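Local coordinates for fructosamine deglycase FrlB (Bacillus subtilis, PDB 3EUA), which converts a range of fructosamine 6-phosphates to glucose 6-phosphate and a free amino acid, at residues Ile195-Ala208 and Pro245-Glu259. Residues are numbered along the deposited sequence; the frame is centred on the assembly and turned at random.
Sequences IIYTMASGANYGVA and PFIILLGLDETRPLE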
loop_
_atom_site.group_PDB
_atom_site.type_symbol
_atom_site.label_atom_id
_atom_site.label_comp_id
_atom_site.label_asym_id
_atom_site.label_seq_id
_atom_site.Cartn_x
_atom_site.Cartn_y
_atom_site.Cartn_z
ATOM N N ILE A 195 7.331 10.082 -18.161
ATOM C CA ILE A 195 7.033 9.118 -17.117
ATOM C C ILE A 195 8.307 8.478 -16.591
ATOM O O ILE A 195 9.196 8.124 -17.347
ATOM C CB ILE A 195 6.039 8.001 -17.598
ATOM C CG1 ILE A 195 5.673 7.086 -16.426
ATOM C CG2 ILE A 195 6.646 7.207 -18.748
ATOM C CD1 ILE A 195 4.486 6.157 -16.654
ATOM N N ILE A 196 8.397 8.348 -15.274
ATOM C CA ILE A 196 9.554 7.717 -14.656
ATOM C C ILE A 196 9.041 6.874 -13.510
ATOM O O ILE A 196 8.418 7.402 -12.576
ATOM C CB ILE A 196 10.578 8.709 -14.089
ATOM C CG1 ILE A 196 11.101 9.673 -15.164
ATOM C CG2 ILE A 196 11.740 7.907 -13.412
ATOM C CD1 ILE A 196 11.946 10.878 -14.607
ATOM N N TYR A 197 9.257 5.569 -13.601
ATOM C CA TYR A 197 8.849 4.644 -12.539
ATOM C C TYR A 197 9.879 4.589 -11.445
ATOM O O TYR A 197 11.046 4.908 -11.658
ATOM C CB TYR A 197 8.683 3.232 -13.114
ATOM C CG TYR A 197 7.462 3.036 -13.959
ATOM C CD1 TYR A 197 6.276 2.629 -13.371
ATOM C CD2 TYR A 197 7.469 3.253 -15.330
ATOM C CE1 TYR A 197 5.112 2.442 -14.125
ATOM C CE2 TYR A 197 6.311 3.061 -16.099
ATOM C CZ TYR A 197 5.138 2.645 -15.487
ATOM O OH TYR A 197 3.973 2.449 -16.212
ATOM N N THR A 198 9.441 4.234 -10.238
ATOM C CA THR A 198 10.341 3.980 -9.149
ATOM C C THR A 198 10.020 2.549 -8.711
ATOM O O THR A 198 8.939 1.989 -9.051
ATOM C CB THR A 198 10.200 4.943 -7.957
ATOM O OG1 THR A 198 8.899 4.800 -7.358
ATOM C CG2 THR A 198 10.473 6.397 -8.383
HETATM N N MSE A 199 10.958 1.936 -8.013
HETATM C CA MSE A 199 10.782 0.569 -7.532
HETATM C C MSE A 199 11.668 0.226 -6.332
HETATM O O MSE A 199 12.813 0.579 -6.289
HETATM C CB MSE A 199 11.024 -0.402 -8.683
HETATM C CG MSE A 199 10.968 -1.830 -8.301
HETATM SE SE MSE A 199 10.599 -3.039 -9.769
HETATM C CE MSE A 199 11.325 -4.254 -8.808
ATOM N N ALA A 200 11.096 -0.455 -5.355
ATOM C CA ALA A 200 11.801 -0.877 -4.136
ATOM C C ALA A 200 10.882 -1.835 -3.351
ATOM O O ALA A 200 9.744 -2.095 -3.779
ATOM C CB ALA A 200 12.201 0.313 -3.278
ATOM N N SER A 201 11.396 -2.393 -2.254
ATOM C CA SER A 201 10.636 -3.301 -1.387
ATOM C C SER A 201 10.971 -3.063 0.081
ATOM O O SER A 201 11.744 -2.165 0.432
ATOM C CB SER A 201 10.908 -4.769 -1.757
ATOM O OG SER A 201 12.260 -5.114 -1.517
ATOM N N GLY A 202 10.306 -3.800 0.954
ATOM C CA GLY A 202 10.579 -3.700 2.386
ATOM C C GLY A 202 10.539 -2.306 2.965
ATOM O O GLY A 202 9.628 -1.546 2.688
ATOM N N ALA A 203 11.565 -1.953 3.731
ATOM C CA ALA A 203 11.667 -0.666 4.405
ATOM C C ALA A 203 11.955 0.496 3.472
ATOM O O ALA A 203 11.898 1.634 3.908
ATOM C CB ALA A 203 12.723 -0.732 5.485
ATOM N N ASN A 204 12.273 0.202 2.203
ATOM C CA ASN A 204 12.605 1.219 1.209
ATOM C C ASN A 204 11.419 1.622 0.336
ATOM O O ASN A 204 11.519 2.587 -0.440
ATOM C CB ASN A 204 13.707 0.642 0.282
ATOM C CG ASN A 204 14.772 -0.097 1.056
ATOM O OD1 ASN A 204 14.892 -1.323 0.973
ATOM N ND2 ASN A 204 15.464 0.620 1.904
ATOM N N TYR A 205 10.299 0.889 0.423
ATOM C CA TYR A 205 9.156 1.146 -0.452
ATOM C C TYR A 205 8.596 2.548 -0.286
ATOM O O TYR A 205 8.286 3.189 -1.279
ATOM C CB TYR A 205 8.050 0.075 -0.320
ATOM C CG TYR A 205 6.893 0.397 -1.276
ATOM C CD1 TYR A 205 7.031 0.181 -2.640
ATOM C CD2 TYR A 205 5.718 0.994 -0.827
ATOM C CE1 TYR A 205 6.044 0.502 -3.525
ATOM C CE2 TYR A 205 4.688 1.313 -1.728
ATOM C CZ TYR A 205 4.873 1.070 -3.073
ATOM O OH TYR A 205 3.898 1.405 -3.975
ATOM N N GLY A 206 8.505 3.066 0.934
ATOM C CA GLY A 206 7.981 4.439 1.137
ATOM C C GLY A 206 8.854 5.514 0.492
ATOM O O GLY A 206 8.323 6.539 0.061
ATOM N N VAL A 207 10.168 5.261 0.373
ATOM C CA VAL A 207 11.108 6.190 -0.286
ATOM C C VAL A 207 10.770 6.308 -1.772
ATOM O O VAL A 207 10.746 7.422 -2.321
ATOM C CB VAL A 207 12.612 5.762 -0.068
ATOM C CG1 VAL A 207 13.576 6.659 -0.797
ATOM C CG2 VAL A 207 12.905 5.746 1.401
ATOM N N ALA A 208 10.508 5.158 -2.409
ATOM C CA ALA A 208 10.094 5.093 -3.794
ATOM C C ALA A 208 8.731 5.776 -3.945
ATOM O O ALA A 208 8.507 6.608 -4.852
ATOM C CB ALA A 208 9.970 3.643 -4.230
ATOM N N PRO A 245 11.899 4.727 -18.427
ATOM C CA PRO A 245 12.766 4.979 -17.291
ATOM C C PRO A 245 12.295 4.388 -15.940
ATOM O O PRO A 245 11.128 4.540 -15.532
ATOM C CB PRO A 245 12.767 6.503 -17.178
ATOM C CG PRO A 245 12.244 7.013 -18.458
ATOM C CD PRO A 245 11.258 5.977 -18.863
ATOM N N PHE A 246 13.229 3.733 -15.261
ATOM C CA PHE A 246 13.022 3.146 -13.934
ATOM C C PHE A 246 14.101 3.572 -12.967
ATOM O O PHE A 246 15.278 3.474 -13.294
ATOM C CB PHE A 246 13.068 1.601 -13.989
ATOM C CG PHE A 246 11.701 0.937 -14.157
ATOM C CD1 PHE A 246 11.105 0.820 -15.404
ATOM C CD2 PHE A 246 11.032 0.435 -13.059
ATOM C CE1 PHE A 246 9.857 0.199 -15.549
ATOM C CE2 PHE A 246 9.779 -0.169 -13.205
ATOM C CZ PHE A 246 9.202 -0.280 -14.445
ATOM N N ILE A 247 13.695 4.057 -11.794
ATOM C CA ILE A 247 14.594 4.368 -10.707
ATOM C C ILE A 247 14.424 3.168 -9.788
ATOM O O ILE A 247 13.308 2.902 -9.319
ATOM C CB ILE A 247 14.228 5.619 -9.899
ATOM C CG1 ILE A 247 14.397 6.901 -10.716
ATOM C CG2 ILE A 247 15.084 5.693 -8.601
ATOM C CD1 ILE A 247 13.762 8.090 -10.006
ATOM N N ILE A 248 15.511 2.467 -9.525
ATOM C CA ILE A 248 15.496 1.255 -8.723
ATOM C C ILE A 248 16.342 1.384 -7.477
ATOM O O ILE A 248 17.514 1.756 -7.533
ATOM C CB ILE A 248 16.018 0.106 -9.579
ATOM C CG1 ILE A 248 15.024 -0.131 -10.720
ATOM C CG2 ILE A 248 16.284 -1.150 -8.706
ATOM C CD1 ILE A 248 15.378 -1.266 -11.691
ATOM N N LEU A 249 15.726 1.099 -6.333
ATOM C CA LEU A 249 16.415 1.220 -5.061
ATOM C C LEU A 249 16.723 -0.129 -4.453
ATOM O O LEU A 249 15.877 -1.000 -4.416
ATOM C CB LEU A 249 15.567 1.981 -4.046
ATOM C CG LEU A 249 15.054 3.340 -4.497
ATOM C CD1 LEU A 249 14.138 3.903 -3.393
ATOM C CD2 LEU A 249 16.181 4.291 -4.907
ATOM N N LEU A 250 17.945 -0.300 -3.999
ATOM C CA LEU A 250 18.339 -1.532 -3.350
ATOM C C LEU A 250 18.785 -1.142 -1.960
ATOM O O LEU A 250 19.700 -0.331 -1.794
ATOM C CB LEU A 250 19.426 -2.283 -4.110
ATOM C CG LEU A 250 19.022 -2.792 -5.492
ATOM C CD1 LEU A 250 19.402 -1.732 -6.563
ATOM C CD2 LEU A 250 19.699 -4.109 -5.716
ATOM N N GLY A 251 18.115 -1.703 -0.957
ATOM C CA GLY A 251 18.407 -1.397 0.434
ATOM C C GLY A 251 19.257 -2.458 1.078
ATOM O O GLY A 251 19.890 -3.262 0.394
ATOM N N LEU A 252 19.249 -2.455 2.395
ATOM C CA LEU A 252 20.054 -3.393 3.183
ATOM C C LEU A 252 19.186 -4.231 4.141
ATOM O O LEU A 252 19.688 -4.869 5.099
ATOM C CB LEU A 252 21.105 -2.614 3.994
ATOM C CG LEU A 252 22.145 -1.792 3.216
ATOM C CD1 LEU A 252 22.978 -0.936 4.142
ATOM C CD2 LEU A 252 23.042 -2.698 2.353
ATOM N N ASP A 253 17.887 -4.228 3.907
ATOM C CA ASP A 253 16.993 -5.003 4.764
ATOM C C ASP A 253 16.851 -6.431 4.211
ATOM O O ASP A 253 17.471 -6.818 3.197
ATOM C CB ASP A 253 15.633 -4.279 5.077
ATOM C CG ASP A 253 14.654 -4.164 3.882
ATOM O OD1 ASP A 253 14.688 -4.986 2.928
ATOM O OD2 ASP A 253 13.805 -3.227 3.914
ATOM N N GLU A 254 16.039 -7.208 4.905
ATOM C CA GLU A 254 15.811 -8.584 4.565
ATOM C C GLU A 254 15.201 -8.801 3.188
ATOM O O GLU A 254 15.305 -9.891 2.671
ATOM C CB GLU A 254 14.886 -9.247 5.609
ATOM C CG GLU A 254 15.405 -9.414 7.044
ATOM C CD GLU A 254 15.494 -8.136 7.867
ATOM O OE1 GLU A 254 15.136 -7.053 7.356
ATOM O OE2 GLU A 254 15.925 -8.228 9.042
ATOM N N THR A 255 14.567 -7.773 2.611
ATOM C CA THR A 255 13.900 -7.869 1.327
ATOM C C THR A 255 14.778 -7.495 0.148
ATOM O O THR A 255 14.315 -7.552 -0.985
ATOM C CB THR A 255 12.598 -7.010 1.305
ATOM O OG1 THR A 255 12.895 -5.616 1.123
ATOM C CG2 THR A 255 11.793 -7.204 2.583
ATOM N N ARG A 256 16.042 -7.164 0.384
ATOM C CA ARG A 256 16.948 -6.839 -0.703
ATOM C C ARG A 256 16.927 -7.887 -1.858
ATOM O O ARG A 256 17.027 -7.498 -3.030
ATOM C CB ARG A 256 18.356 -6.673 -0.177
ATOM C CG ARG A 256 19.367 -6.326 -1.246
ATOM C CD ARG A 256 20.724 -6.361 -0.663
ATOM N NE ARG A 256 21.719 -6.175 -1.699
ATOM C CZ ARG A 256 22.112 -5.004 -2.172
ATOM N NH1 ARG A 256 21.634 -3.844 -1.698
ATOM N NH2 ARG A 256 23.041 -5.000 -3.113
ATOM N N PRO A 257 16.827 -9.213 -1.550
ATOM C CA PRO A 257 16.728 -10.148 -2.684
ATOM C C PRO A 257 15.612 -9.822 -3.690
ATOM O O PRO A 257 15.769 -10.114 -4.883
ATOM C CB PRO A 257 16.441 -11.482 -2.001
ATOM C CG PRO A 257 17.077 -11.336 -0.629
ATOM C CD PRO A 257 16.823 -9.935 -0.254
ATOM N N LEU A 258 14.493 -9.259 -3.216
ATOM C CA LEU A 258 13.399 -8.868 -4.115
ATOM C C LEU A 258 13.886 -7.796 -5.079
ATOM O O LEU A 258 13.603 -7.873 -6.267
ATOM C CB LEU A 258 12.176 -8.316 -3.349
ATOM C CG LEU A 258 11.236 -9.277 -2.604
ATOM C CD1 LEU A 258 11.982 -10.197 -1.621
ATOM C CD2 LEU A 258 10.066 -8.472 -1.924
ATOM N N GLU A 259 14.644 -6.832 -4.542
ATOM C CA GLU A 259 15.192 -5.704 -5.292
ATOM C C GLU A 259 16.252 -6.196 -6.293
ATOM O O GLU A 259 16.285 -5.800 -7.449
ATOM C CB GLU A 259 15.734 -4.670 -4.280
ATOM C CG GLU A 259 14.597 -4.093 -3.370
ATOM C CD GLU A 259 15.038 -3.231 -2.183
ATOM O OE1 GLU A 259 16.061 -3.556 -1.494
ATOM O OE2 GLU A 259 14.292 -2.244 -1.898
#
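Two neighbouring parallel strands of the second SIS domain, 197-200 and 246-250, illustrate how such Rossmann-like alpha/beta folds join strands twice: along the ladder, and at their C-terminal ends, where each strand runs through a loop into a helix. The ladder starts with Tyr197 N bonding to Pro245 O (2.9 Å) and closes with Leu249 N to Met199 O. On one face the Tyr197 and Phe246 rings form an offset stack, planes 12° apart, and Tyr197 CB sits over the centre of the Phe246 ring, 3.6 Å from its centroid; the Tyr197 hydroxyl bonds to His223 of the second subunit. On the other face Ile247 CD1 rests against CG2 of both Ile196 and Thr198.

Beyond the strands, carboxylates bind backbone N-H groups. Glu259 spans both loops: Ser201 N reaches OE2 on the anti side, and Gly251 N meets OE1 from above the carboxylate plane, almost straight (178°). Asp253 CG lies between its backbone N and carbonyl carbon (chi1 70°), which lets OD1 accept the capping bond from Thr255 N and, on its syn lone pair, a bond from Thr255 OG1. An asparagine here would probably leave either Ala203 N or the Thr255 donors without a mate. Ala203 N meets Asp253 OD2 nearly head-on at 2.6 Å.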